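Local coordinates for protein putative antitoxin VapB45 (Mycobacterium tuberculosis, PDB 5AF3) that possibly serves as the antitoxin of a type II toxin-antitoxin system whose cognate toxin is VapC45, at residues Pro55-Ala59 against Val73-Ala78; Phe84-Pro90 against Leu138-Leu143; Ala172-Arg176 against Val186-Arg191; Gln179-Ala183 against Asp234-Ala238; Phe198-Val203 against Asp224-Thr228. All blocks are in the same frame, centred on the assembly; numbering follows the deposited sequence.

Contact 1: residues Pro55-Ala59 against Val73-Ala78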
# COMPACT_ATOMS: atom_id res chain seq x y z
N PRO A 55 -9.18 4.81 -25.98
CA PRO A 55 -8.59 3.97 -24.92
C PRO A 55 -7.11 3.69 -25.11
O PRO A 55 -6.66 3.50 -26.26
CB PRO A 55 -9.39 2.66 -25.03
CG PRO A 55 -10.66 3.05 -25.68
CD PRO A 55 -10.27 4.11 -26.67
N ILE A 56 -6.35 3.64 -24.02
CA ILE A 56 -4.96 3.20 -24.09
C ILE A 56 -4.68 1.84 -23.41
O ILE A 56 -3.54 1.37 -23.37
CB ILE A 56 -3.96 4.29 -23.58
CG1 ILE A 56 -4.27 4.72 -22.14
CG2 ILE A 56 -3.95 5.50 -24.54
CD1 ILE A 56 -3.18 5.66 -21.50
N ILE A 57 -5.74 1.23 -22.88
CA ILE A 57 -5.67 -0.18 -22.44
C ILE A 57 -6.78 -1.02 -23.06
O ILE A 57 -7.81 -0.50 -23.51
CB ILE A 57 -5.69 -0.33 -20.90
CG1 ILE A 57 -7.00 0.16 -20.28
CG2 ILE A 57 -4.46 0.41 -20.28
CD1 ILE A 57 -7.07 0.01 -18.72
N THR A 58 -6.56 -2.33 -23.08
CA THR A 58 -7.54 -3.26 -23.64
C THR A 58 -8.68 -3.44 -22.62
O THR A 58 -8.44 -3.88 -21.49
CB THR A 58 -6.86 -4.61 -24.04
OG1 THR A 58 -5.77 -4.34 -24.92
CG2 THR A 58 -7.87 -5.59 -24.75
N ALA A 59 -9.88 -3.05 -23.02
CA ALA A 59 -11.09 -3.18 -22.21
C ALA A 59 -12.23 -3.72 -23.06
O ALA A 59 -12.25 -3.52 -24.27
CB ALA A 59 -11.49 -1.85 -21.60
N VAL A 73 -4.55 -9.22 -20.56
CA VAL A 73 -3.66 -8.33 -21.32
C VAL A 73 -3.90 -6.84 -20.97
O VAL A 73 -2.91 -6.05 -20.93
CB VAL A 73 -3.73 -8.56 -22.88
CG1 VAL A 73 -5.05 -8.12 -23.43
CG2 VAL A 73 -2.53 -7.88 -23.59
N GLY A 74 -5.16 -6.45 -20.75
CA GLY A 74 -5.53 -5.08 -20.38
C GLY A 74 -5.01 -4.67 -19.00
O GLY A 74 -4.59 -3.51 -18.78
N ILE A 75 -5.08 -5.57 -18.01
CA ILE A 75 -4.50 -5.22 -16.71
C ILE A 75 -2.96 -5.11 -16.78
O ILE A 75 -2.34 -4.31 -16.06
CB ILE A 75 -4.97 -6.15 -15.53
CG1 ILE A 75 -4.96 -5.32 -14.23
CG2 ILE A 75 -4.10 -7.38 -15.39
CD1 ILE A 75 -5.56 -6.04 -13.04
N ALA A 76 -2.36 -5.87 -17.70
CA ALA A 76 -0.91 -5.87 -17.87
C ALA A 76 -0.53 -4.50 -18.48
O ALA A 76 0.42 -3.86 -18.03
CB ALA A 76 -0.48 -7.04 -18.83
N GLU A 77 -1.29 -4.07 -19.49
CA GLU A 77 -1.10 -2.74 -20.11
C GLU A 77 -1.32 -1.62 -19.05
O GLU A 77 -0.53 -0.68 -18.94
CB GLU A 77 -2.07 -2.60 -21.29
CG GLU A 77 -1.70 -3.60 -22.42
CD GLU A 77 -2.75 -3.69 -23.52
OE1 GLU A 77 -3.94 -3.43 -23.24
OE2 GLU A 77 -2.33 -4.01 -24.68
N ALA A 78 -2.36 -1.76 -18.24
CA ALA A 78 -2.63 -0.79 -17.15
C ALA A 78 -1.49 -0.77 -16.13
O ALA A 78 -1.11 0.30 -15.63
CB ALA A 78 -3.99 -1.07 -16.46
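In the putative DNA-binding helix-turn-helix domain, the irregular segment Pro55-Ala59 lies along one side of helix 72-86, and a single carboxylate oxygen accepts both hydrogen bonds between them. Glu77 OE1 accepts from the backbone N of Thr58 at 2.8 Å and from the hydroxyl OG1 of the same residue at 2.6 Å. With both donors of Thr58 converging on one acceptor, the irregular loop is bonded to helix 72-86 through the side chain of Glu77. The other carboxylate oxygen, Glu77 OE2, is hydrogen-bonded to His108 ND1, so both oxygens of this buried acid are satisfied. The carbonyl of Thr58 fares less well: it is buried without a hydrogen-bonding partner, and its O meets only a CA-H...O contact from Gly74 CA at 3.3 Å. That approach depends on glycine, since an ideal CB at position 74 would clash with the carbonyl oxygen. Within the helix, Glu77 N and Ala78 N keep their bonds to Val73 O and Gly74 O. Beside the polar centre, Thr58 CB touches Val73 CG1 at 4.0 Å. Ile57 adds the apolar flank, with its CG2 3.6 Å from Ala78 N and its CD1 4.0 Å from Ala78 CB.

Contact 2: residues Phe84-Pro90 against Leu138-Leu143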
# COMPACT_ATOMS: atom_id res chain seq x y z
N PHE A 84 4.67 3.86 -15.70
CA PHE A 84 5.03 5.12 -16.39
C PHE A 84 4.57 6.34 -15.54
O PHE A 84 5.35 7.29 -15.32
CB PHE A 84 4.42 5.21 -17.81
CG PHE A 84 4.98 4.22 -18.80
CD1 PHE A 84 6.03 3.36 -18.48
CD2 PHE A 84 4.43 4.17 -20.10
CE1 PHE A 84 6.50 2.44 -19.44
CE2 PHE A 84 4.91 3.27 -21.04
CZ PHE A 84 5.92 2.41 -20.71
N ARG A 85 3.36 6.27 -15.03
CA ARG A 85 2.74 7.35 -14.25
C ARG A 85 3.55 7.59 -12.98
O ARG A 85 3.87 8.73 -12.66
CB ARG A 85 1.32 6.99 -13.87
CG ARG A 85 0.55 8.10 -13.14
CD ARG A 85 -0.86 7.67 -12.83
NE ARG A 85 -0.86 6.74 -11.72
CZ ARG A 85 -1.26 7.03 -10.48
NH1 ARG A 85 -1.76 8.22 -10.18
NH2 ARG A 85 -1.20 6.08 -9.56
N ARG A 86 3.88 6.51 -12.27
CA ARG A 86 4.74 6.57 -11.08
C ARG A 86 6.07 7.25 -11.34
O ARG A 86 6.60 7.97 -10.47
CB ARG A 86 5.01 5.14 -10.57
CG ARG A 86 5.64 5.04 -9.19
CD ARG A 86 5.74 3.55 -8.78
NE ARG A 86 4.44 2.92 -8.61
CZ ARG A 86 3.94 1.92 -9.37
NH1 ARG A 86 4.59 1.43 -10.42
NH2 ARG A 86 2.75 1.43 -9.09
N ALA A 87 6.60 7.10 -12.55
CA ALA A 87 7.90 7.66 -12.92
C ALA A 87 7.88 9.17 -13.18
O ALA A 87 8.94 9.79 -13.39
CB ALA A 87 8.48 6.93 -14.13
N GLY A 88 6.67 9.74 -13.21
CA GLY A 88 6.49 11.19 -13.51
C GLY A 88 6.14 11.46 -14.97
O GLY A 88 6.04 12.61 -15.39
N VAL A 89 5.93 10.39 -15.76
CA VAL A 89 5.57 10.56 -17.16
C VAL A 89 4.21 11.28 -17.35
O VAL A 89 3.16 10.86 -16.80
CB VAL A 89 5.55 9.20 -17.90
CG1 VAL A 89 5.07 9.36 -19.36
CG2 VAL A 89 6.92 8.55 -17.81
N PRO A 90 4.20 12.35 -18.16
CA PRO A 90 2.93 12.93 -18.44
C PRO A 90 2.03 11.98 -19.23
O PRO A 90 2.45 11.47 -20.28
CB PRO A 90 3.29 14.20 -19.26
CG PRO A 90 4.60 13.88 -19.88
CD PRO A 90 5.32 13.04 -18.86
N LEU A 138 8.35 15.05 -24.15
CA LEU A 138 8.18 15.07 -22.69
C LEU A 138 7.80 13.70 -22.15
O LEU A 138 8.31 13.31 -21.10
CB LEU A 138 7.16 16.09 -22.26
CG LEU A 138 7.55 17.54 -22.60
CD1 LEU A 138 6.29 18.40 -22.32
CD2 LEU A 138 8.80 18.04 -21.89
N VAL A 139 6.91 13.01 -22.86
CA VAL A 139 6.62 11.58 -22.51
C VAL A 139 7.93 10.79 -22.46
O VAL A 139 8.28 10.14 -21.44
CB VAL A 139 5.61 10.94 -23.53
CG1 VAL A 139 5.54 9.38 -23.37
CG2 VAL A 139 4.24 11.55 -23.37
N VAL A 140 8.69 10.85 -23.56
CA VAL A 140 9.86 10.01 -23.71
C VAL A 140 10.97 10.38 -22.69
O VAL A 140 11.66 9.49 -22.17
CB VAL A 140 10.38 10.01 -25.16
CG1 VAL A 140 11.71 9.31 -25.29
CG2 VAL A 140 9.34 9.38 -26.05
N ARG A 141 11.14 11.68 -22.43
CA ARG A 141 12.07 12.14 -21.39
C ARG A 141 11.70 11.66 -20.00
O ARG A 141 12.58 11.48 -19.15
CB ARG A 141 12.22 13.68 -21.42
CG ARG A 141 13.26 14.13 -22.47
CD ARG A 141 13.07 15.57 -22.96
NE ARG A 141 12.66 16.53 -21.93
CZ ARG A 141 12.53 17.85 -22.13
NH1 ARG A 141 12.76 18.39 -23.32
NH2 ARG A 141 12.15 18.65 -21.12
N GLY A 142 10.42 11.42 -19.79
CA GLY A 142 9.94 10.87 -18.51
C GLY A 142 10.36 9.41 -18.32
O GLY A 142 10.49 8.92 -17.19
N LEU A 143 10.58 8.71 -19.44
CA LEU A 143 10.86 7.28 -19.43
C LEU A 143 12.31 6.84 -19.51
O LEU A 143 12.68 5.80 -18.95
CB LEU A 143 10.06 6.61 -20.60
CG LEU A 143 8.55 6.64 -20.45
CD1 LEU A 143 7.86 6.22 -21.74
CD2 LEU A 143 8.15 5.72 -19.29
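Phe84 offers one face of its ring to Leu143, whose CD2 sits 3.6 Å from the ring centroid in a CH-pi contact and comes within 3.3 Å of Phe84 CD1. The ring belongs to the last turns of helix 72-86, which finishes in a Schellman motif: Val89 N bonds to Phe84 O at 3.2 Å and Gly88 N to Arg85 O at 3.0 Å. Gly88 takes the positive phi of this motif, where any side chain would be jammed against the preceding carbonyl. The chain thereby turns so that Val89 and Pro90 lie against helix 135-143, joining the end of helix 72-86 to helix 135-143. No hydrogen bond crosses; the contact is apolar. Gly142 lets the backbones approach to 4.6 Å between its CA and Val89 CA, a spacing at which a CB on residue 142 would clash with Val89 CG2. That methyl also meets Leu143 CD2 at 3.4 Å, so Leu143 touches both the ring and the valine. Val157 of helix 155-161 packs on Phe84 and Leu143 alike. Toward the exposed end, Pro90 lies over the start of the 138-143 segment, its CD 3.7 Å from Leu138 O and its CG 4.2 Å from Val139 CG2.

Contact 3: residues Ala172-Arg176 against Val186-Arg191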
# COMPACT_ATOMS: atom_id res chain seq x y z
N ALA A 172 2.61 -10.89 -21.78
CA ALA A 172 2.44 -11.16 -20.35
C ALA A 172 1.49 -12.35 -20.02
O ALA A 172 0.38 -12.45 -20.51
CB ALA A 172 1.93 -9.90 -19.64
N SER A 173 1.97 -13.20 -19.12
CA SER A 173 1.16 -14.28 -18.60
C SER A 173 1.04 -14.21 -17.06
O SER A 173 0.21 -14.93 -16.46
CB SER A 173 1.81 -15.58 -19.01
OG SER A 173 3.12 -15.65 -18.49
N MET A 174 1.83 -13.35 -16.42
CA MET A 174 1.81 -13.24 -14.95
C MET A 174 2.48 -11.93 -14.58
O MET A 174 3.43 -11.49 -15.25
CB MET A 174 2.59 -14.40 -14.29
CG MET A 174 2.33 -14.58 -12.79
SD MET A 174 2.87 -16.19 -12.11
CE MET A 174 4.62 -16.09 -11.97
N ILE A 175 2.01 -11.33 -13.50
CA ILE A 175 2.59 -10.08 -12.99
C ILE A 175 2.74 -10.20 -11.47
O ILE A 175 1.76 -10.43 -10.78
CB ILE A 175 1.69 -8.85 -13.28
CG1 ILE A 175 1.31 -8.72 -14.78
CG2 ILE A 175 2.33 -7.52 -12.72
CD1 ILE A 175 0.01 -7.94 -15.00
N ARG A 176 3.96 -10.04 -10.98
CA ARG A 176 4.25 -10.03 -9.55
C ARG A 176 3.98 -8.61 -9.03
O ARG A 176 4.45 -7.63 -9.64
CB ARG A 176 5.68 -10.41 -9.31
CG ARG A 176 6.10 -10.32 -7.83
CD ARG A 176 7.49 -10.82 -7.62
NE ARG A 176 7.86 -10.68 -6.21
CZ ARG A 176 8.34 -9.56 -5.68
NH1 ARG A 176 8.50 -8.49 -6.46
NH2 ARG A 176 8.66 -9.50 -4.38
N VAL A 186 1.04 -12.59 -7.00
CA VAL A 186 0.90 -12.40 -8.45
C VAL A 186 -0.52 -12.29 -8.93
O VAL A 186 -1.48 -12.76 -8.29
CB VAL A 186 1.64 -13.53 -9.23
CG1 VAL A 186 3.09 -13.52 -8.93
CG2 VAL A 186 1.04 -14.94 -8.89
N LEU A 187 -0.67 -11.66 -10.10
CA LEU A 187 -1.86 -11.78 -10.90
C LEU A 187 -1.54 -12.83 -11.99
O LEU A 187 -0.55 -12.71 -12.71
CB LEU A 187 -2.22 -10.46 -11.56
CG LEU A 187 -2.44 -9.29 -10.59
CD1 LEU A 187 -2.76 -8.04 -11.42
CD2 LEU A 187 -3.57 -9.65 -9.62
N ASP A 188 -2.38 -13.88 -12.06
CA ASP A 188 -2.15 -15.03 -12.95
C ASP A 188 -3.54 -15.51 -13.38
O ASP A 188 -4.31 -15.95 -12.52
CB ASP A 188 -1.34 -16.10 -12.19
CG ASP A 188 -1.10 -17.40 -13.00
OD1 ASP A 188 -1.66 -17.57 -14.09
OD2 ASP A 188 -0.30 -18.24 -12.51
N PRO A 189 -3.89 -15.42 -14.68
CA PRO A 189 -5.24 -15.81 -15.08
C PRO A 189 -5.50 -17.32 -14.88
O PRO A 189 -6.65 -17.77 -14.95
CB PRO A 189 -5.29 -15.43 -16.57
CG PRO A 189 -3.88 -15.53 -17.02
CD PRO A 189 -3.08 -15.01 -15.85
N ARG A 190 -4.45 -18.09 -14.62
CA ARG A 190 -4.60 -19.56 -14.45
C ARG A 190 -4.94 -19.96 -13.01
O ARG A 190 -5.18 -21.15 -12.74
CB ARG A 190 -3.33 -20.29 -14.88
CG ARG A 190 -3.04 -20.26 -16.36
CD ARG A 190 -1.54 -20.40 -16.59
NE ARG A 190 -1.14 -21.63 -17.28
CZ ARG A 190 -0.91 -22.80 -16.68
NH1 ARG A 190 -1.06 -22.92 -15.37
NH2 ARG A 190 -0.54 -23.85 -17.40
N ARG A 191 -4.91 -19.00 -12.07
CA ARG A 191 -5.11 -19.31 -10.64
C ARG A 191 -5.90 -18.22 -9.93
O ARG A 191 -5.67 -17.03 -10.17
CB ARG A 191 -3.79 -19.51 -9.90
CG ARG A 191 -2.85 -20.61 -10.47
CD ARG A 191 -1.61 -20.73 -9.64
NE ARG A 191 -0.66 -19.67 -9.98
CZ ARG A 191 0.48 -19.42 -9.33
NH1 ARG A 191 0.89 -20.13 -8.26
NH2 ARG A 191 1.26 -18.43 -9.78
O HOH W 1 -0.13 -17.55 -16.54
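Two backbone hydrogen bonds close the pairing of strands 172-176 and 185-187: Leu187 N to Ile175 O at 2.8 Å and Ile175 N to Leu187 O at 3.0 Å. They make Ile175 and Leu187 an antiparallel hydrogen-bonded pair, followed by the non-hydrogen-bonded pair of Arg176 and Val186, as in any antiparallel pairing; the two strands, consecutive in the chain, form a beta hairpin. Past Leu187 the chain leaves the sheet in a type I turn from Asp188 to Arg191. Asp188 stabilises it twice: its OD1 accepts from Arg190 N at 2.9 Å in an Asx turn, and its OD2 forms a salt bridge with Arg191 NE, also at 2.9 Å. Arg191 has a second acidic partner in Asp199. A water bridges the segments where direct pairing has ended, donating to Ser173 O at 2.6 Å and to Asp188 OD1 at 2.9 Å. Around this polar frame, Met174 CG packs on Val186 CB at 3.8 Å, while Met174 SD lies at the edge of the Arg191 guanidinium, 3.6 Å from NH2. Ile175 and Leu187 occupy the other face of the sheet. Strand 172-176 is flanked on its far side by strand 164-166, where Ser173 and Met174 form a classic beta bulge opposite Ser165; Val186 continues the sheet to Val197 of strand 197-198, and helix 72-86 packs on Ile175 through Phe72 and Tyr79.

Contact 4: residues Gln179-Ala183 against Asp234-Ala238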
# COMPACT_ATOMS: atom_id res chain seq x y z
N GLN A 179 4.32 -4.60 -4.17
CA GLN A 179 3.78 -4.01 -2.92
C GLN A 179 3.56 -5.09 -1.86
O GLN A 179 3.49 -4.77 -0.67
CB GLN A 179 2.51 -3.19 -3.12
CG GLN A 179 1.23 -3.97 -3.50
CD GLN A 179 0.96 -4.01 -5.00
OE1 GLN A 179 -0.20 -3.93 -5.43
NE2 GLN A 179 2.02 -4.13 -5.80
N TYR A 180 3.47 -6.36 -2.30
CA TYR A 180 3.33 -7.49 -1.35
C TYR A 180 4.68 -8.07 -0.91
O TYR A 180 4.73 -9.01 -0.11
CB TYR A 180 2.47 -8.60 -1.94
CG TYR A 180 1.03 -8.28 -2.15
CD1 TYR A 180 0.60 -7.69 -3.34
CD2 TYR A 180 0.08 -8.57 -1.16
CE1 TYR A 180 -0.71 -7.42 -3.55
CE2 TYR A 180 -1.25 -8.32 -1.37
CZ TYR A 180 -1.65 -7.74 -2.57
OH TYR A 180 -2.97 -7.47 -2.81
N GLY A 181 5.77 -7.54 -1.45
CA GLY A 181 7.09 -7.88 -0.99
C GLY A 181 7.41 -9.36 -1.17
O GLY A 181 7.04 -9.96 -2.18
N ASP A 182 8.09 -9.93 -0.18
CA ASP A 182 8.49 -11.33 -0.24
C ASP A 182 7.34 -12.35 -0.15
O ASP A 182 7.60 -13.55 -0.28
CB ASP A 182 9.59 -11.62 0.80
CG ASP A 182 10.91 -10.91 0.48
OD1 ASP A 182 11.31 -10.83 -0.72
OD2 ASP A 182 11.55 -10.44 1.43
N ALA A 183 6.09 -11.90 -0.02
CA ALA A 183 4.95 -12.83 -0.21
C ALA A 183 4.86 -13.33 -1.65
O ALA A 183 4.15 -14.30 -1.93
CB ALA A 183 3.60 -12.18 0.19
N ASP A 234 3.63 -9.59 5.29
CA ASP A 234 3.83 -8.86 4.02
C ASP A 234 2.54 -8.69 3.22
O ASP A 234 2.23 -7.61 2.72
CB ASP A 234 4.89 -9.58 3.17
CG ASP A 234 6.27 -9.44 3.75
OD1 ASP A 234 6.45 -8.65 4.71
OD2 ASP A 234 7.18 -10.14 3.25
N ALA A 235 1.75 -9.75 3.11
CA ALA A 235 0.47 -9.64 2.40
C ALA A 235 -0.48 -8.68 3.10
O ALA A 235 -1.12 -7.87 2.47
CB ALA A 235 -0.20 -11.02 2.22
N LEU A 236 -0.56 -8.77 4.43
CA LEU A 236 -1.51 -8.00 5.17
C LEU A 236 -1.29 -6.51 4.98
O LEU A 236 -2.25 -5.75 4.86
CB LEU A 236 -1.37 -8.38 6.65
CG LEU A 236 -2.47 -8.15 7.66
CD1 LEU A 236 -3.78 -8.83 7.25
CD2 LEU A 236 -1.91 -8.69 9.03
N ASP A 237 -0.01 -6.13 4.97
CA ASP A 237 0.51 -4.74 5.01
C ASP A 237 0.79 -4.14 3.65
O ASP A 237 1.30 -3.02 3.56
CB ASP A 237 1.84 -4.71 5.83
CG ASP A 237 1.67 -5.17 7.30
OD1 ASP A 237 0.60 -4.94 7.87
OD2 ASP A 237 2.62 -5.74 7.87
N ALA A 238 0.51 -4.88 2.58
CA ALA A 238 0.64 -4.33 1.21
C ALA A 238 -0.28 -3.12 0.90
O ALA A 238 -1.49 -3.22 1.04
CB ALA A 238 0.45 -5.46 0.16
O HOH W 2 8.69 -8.25 2.08
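Asp234, in the last turn of helix 229-236, faces the 3-10 turn at 179-183 that lies within the connection between strands 172-176 and 185-187. Its CB lies 3.3 Å from Tyr180 O, and its carboxylate reaches the turn through water: the bridging molecule accepts from Asp182 N at 2.9 Å and donates weakly to Asp234 OD2 at 2.7 Å. No direct hydrogen bond joins the segments. Ala235 comes next, its CA 3.7 Å from Tyr180 CD2 at the edge of the ring and its CB 4.5 Å from Ala183 CB, so the small side chains let the helix settle close to the turn. Asp237 points its carboxylate away from the turn, and binds His159 and Tyr160 of the second subunit. At Ala238, the last modelled residue, the chain folds back over Tyr180. Ala238 CB stands 3.7 Å from the centroid of the Tyr180 ring, over its face, in a CH-pi contact, and is 3.2 Å from Gln179 O. The phenol is thus met by Ala238 over one face and by Ala235 at its edge. This joins the C-terminal helix of the DUF433 region to the hairpin connection, close to the subunit interface. Phe198 of strand 197-198 touches both Ala183 and Ala235, filling in between turn and helix, while Pro196 and Val205 pack against Tyr180.

Contact 5: residues Phe198-Val203 against Asp224-Thr228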
# COMPACT_ATOMS: atom_id res chain seq x y z
N PHE A 198 -0.72 -15.91 -3.70
CA PHE A 198 0.63 -16.26 -3.33
C PHE A 198 1.13 -17.19 -4.45
O PHE A 198 0.55 -18.25 -4.68
CB PHE A 198 0.62 -16.99 -1.98
CG PHE A 198 0.23 -16.11 -0.81
CD1 PHE A 198 1.18 -15.29 -0.21
CD2 PHE A 198 -1.06 -16.16 -0.28
CE1 PHE A 198 0.83 -14.49 0.94
CE2 PHE A 198 -1.44 -15.36 0.82
CZ PHE A 198 -0.50 -14.52 1.42
N ASP A 199 2.16 -16.75 -5.17
CA ASP A 199 2.72 -17.56 -6.29
C ASP A 199 3.11 -18.96 -5.76
O ASP A 199 2.97 -19.97 -6.46
CB ASP A 199 3.95 -16.86 -6.85
CG ASP A 199 4.50 -17.52 -8.12
OD1 ASP A 199 3.69 -18.04 -8.94
OD2 ASP A 199 5.74 -17.44 -8.29
N GLY A 200 3.60 -19.00 -4.52
CA GLY A 200 4.18 -20.20 -3.94
C GLY A 200 3.18 -21.28 -3.54
O GLY A 200 3.53 -22.46 -3.49
N SER A 201 1.94 -20.89 -3.25
CA SER A 201 0.89 -21.91 -2.92
C SER A 201 -0.37 -21.84 -3.79
O SER A 201 -1.24 -22.71 -3.68
CB SER A 201 0.50 -21.74 -1.45
OG SER A 201 -0.17 -20.49 -1.28
N GLY A 202 -0.50 -20.80 -4.63
CA GLY A 202 -1.70 -20.59 -5.44
C GLY A 202 -2.93 -20.14 -4.67
O GLY A 202 -4.04 -20.08 -5.22
N VAL A 203 -2.74 -19.78 -3.39
CA VAL A 203 -3.85 -19.29 -2.54
C VAL A 203 -4.13 -17.80 -2.73
O VAL A 203 -3.21 -17.03 -2.77
CB VAL A 203 -3.55 -19.56 -1.04
CG1 VAL A 203 -4.61 -18.90 -0.11
CG2 VAL A 203 -3.42 -21.08 -0.80
N ASP A 224 -1.76 -23.54 7.41
CA ASP A 224 -2.99 -23.93 6.76
C ASP A 224 -3.03 -23.51 5.29
O ASP A 224 -3.72 -24.15 4.51
CB ASP A 224 -4.21 -23.34 7.48
CG ASP A 224 -4.53 -24.06 8.79
OD1 ASP A 224 -3.86 -25.06 9.10
OD2 ASP A 224 -5.44 -23.63 9.52
N TYR A 225 -2.31 -22.44 4.94
CA TYR A 225 -2.42 -21.84 3.60
C TYR A 225 -1.12 -21.91 2.77
O TYR A 225 -1.05 -21.36 1.66
CB TYR A 225 -3.01 -20.41 3.66
CG TYR A 225 -4.47 -20.47 4.07
CD1 TYR A 225 -5.49 -20.62 3.12
CD2 TYR A 225 -4.84 -20.44 5.42
CE1 TYR A 225 -6.85 -20.73 3.50
CE2 TYR A 225 -6.16 -20.55 5.80
CZ TYR A 225 -7.17 -20.67 4.85
OH TYR A 225 -8.49 -20.80 5.28
N GLY A 226 -0.12 -22.58 3.33
CA GLY A 226 1.09 -22.94 2.55
C GLY A 226 2.04 -21.78 2.31
O GLY A 226 2.68 -21.71 1.26
N VAL A 227 2.10 -20.86 3.26
CA VAL A 227 2.99 -19.71 3.17
C VAL A 227 3.70 -19.64 4.50
O VAL A 227 3.49 -20.49 5.37
CB VAL A 227 2.22 -18.36 2.91
CG1 VAL A 227 1.73 -18.30 1.49
CG2 VAL A 227 1.06 -18.20 3.86
N THR A 228 4.53 -18.61 4.67
CA THR A 228 5.25 -18.41 5.90
C THR A 228 4.56 -17.28 6.69
O THR A 228 3.80 -16.51 6.09
CB THR A 228 6.72 -18.13 5.54
OG1 THR A 228 7.58 -18.52 6.62
CG2 THR A 228 6.90 -16.72 5.24
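This is a surface contact between two loops, the one that follows strand 197-198 and the one that links helix 218-225 to helix 229-236. Apolar side chains make most of it. Val227 CG1 sits over the face of the Phe198 ring, 3.7 Å from its centroid in a CH-pi contact, and Val203 CG1 approaches Tyr225 CD1 to 3.8 Å. Between these two pairs a single hydrogen bond crosses, from Ser201 OG to Tyr225 O at 3.2 Å; the same hydroxyl takes a weak bond from Val203 N. The Phe198-Val203 loop is closed on itself by Phe198 N to Val203 O at 2.9 Å and by Gly202 N to Phe198 O at 2.8 Å. Both loops belong to the DUF433 region, which is grouped with helix-turn-helix families, and the short link between helices 218-225 and 229-236 is consistent with such a fold. Helix 206-213 packs alongside, its Val208 touching Phe198, Val203 and Tyr225. Gly226, the first residue to leave helical phi/psi after helix 218-225, has a positive phi that favours glycine, and it leaves little room besides: an ideal CB there would be tight against Ser201 CB, which already lies 3.5 Å from Gly226 O.

How the contacts relate
From the N terminus, contact 1 closes the short loop through strand 68-70 back onto helix 72-86, and contact 2 uses the far end of that helix, closing a longer, mostly helical excursion to helix 135-143. Contact 3 then pairs the strands of a hairpin, and its Ile175 and Ala172 pack on Ala76 of the helix segment in contact 1, tying the sheet to helix 72-86. Contacts 3 and 4 cross, since 179-183 lies in the connection between the two strands and reaches the C-terminal helix. Contact 5, whose Phe198 touches Ala183 and Ala235 of contact 4, falls wholly within the span of contact 4 and meets contact 3 through the Arg191-Asp199 salt bridge. Contacts 2 and 4 both touch the second subunit.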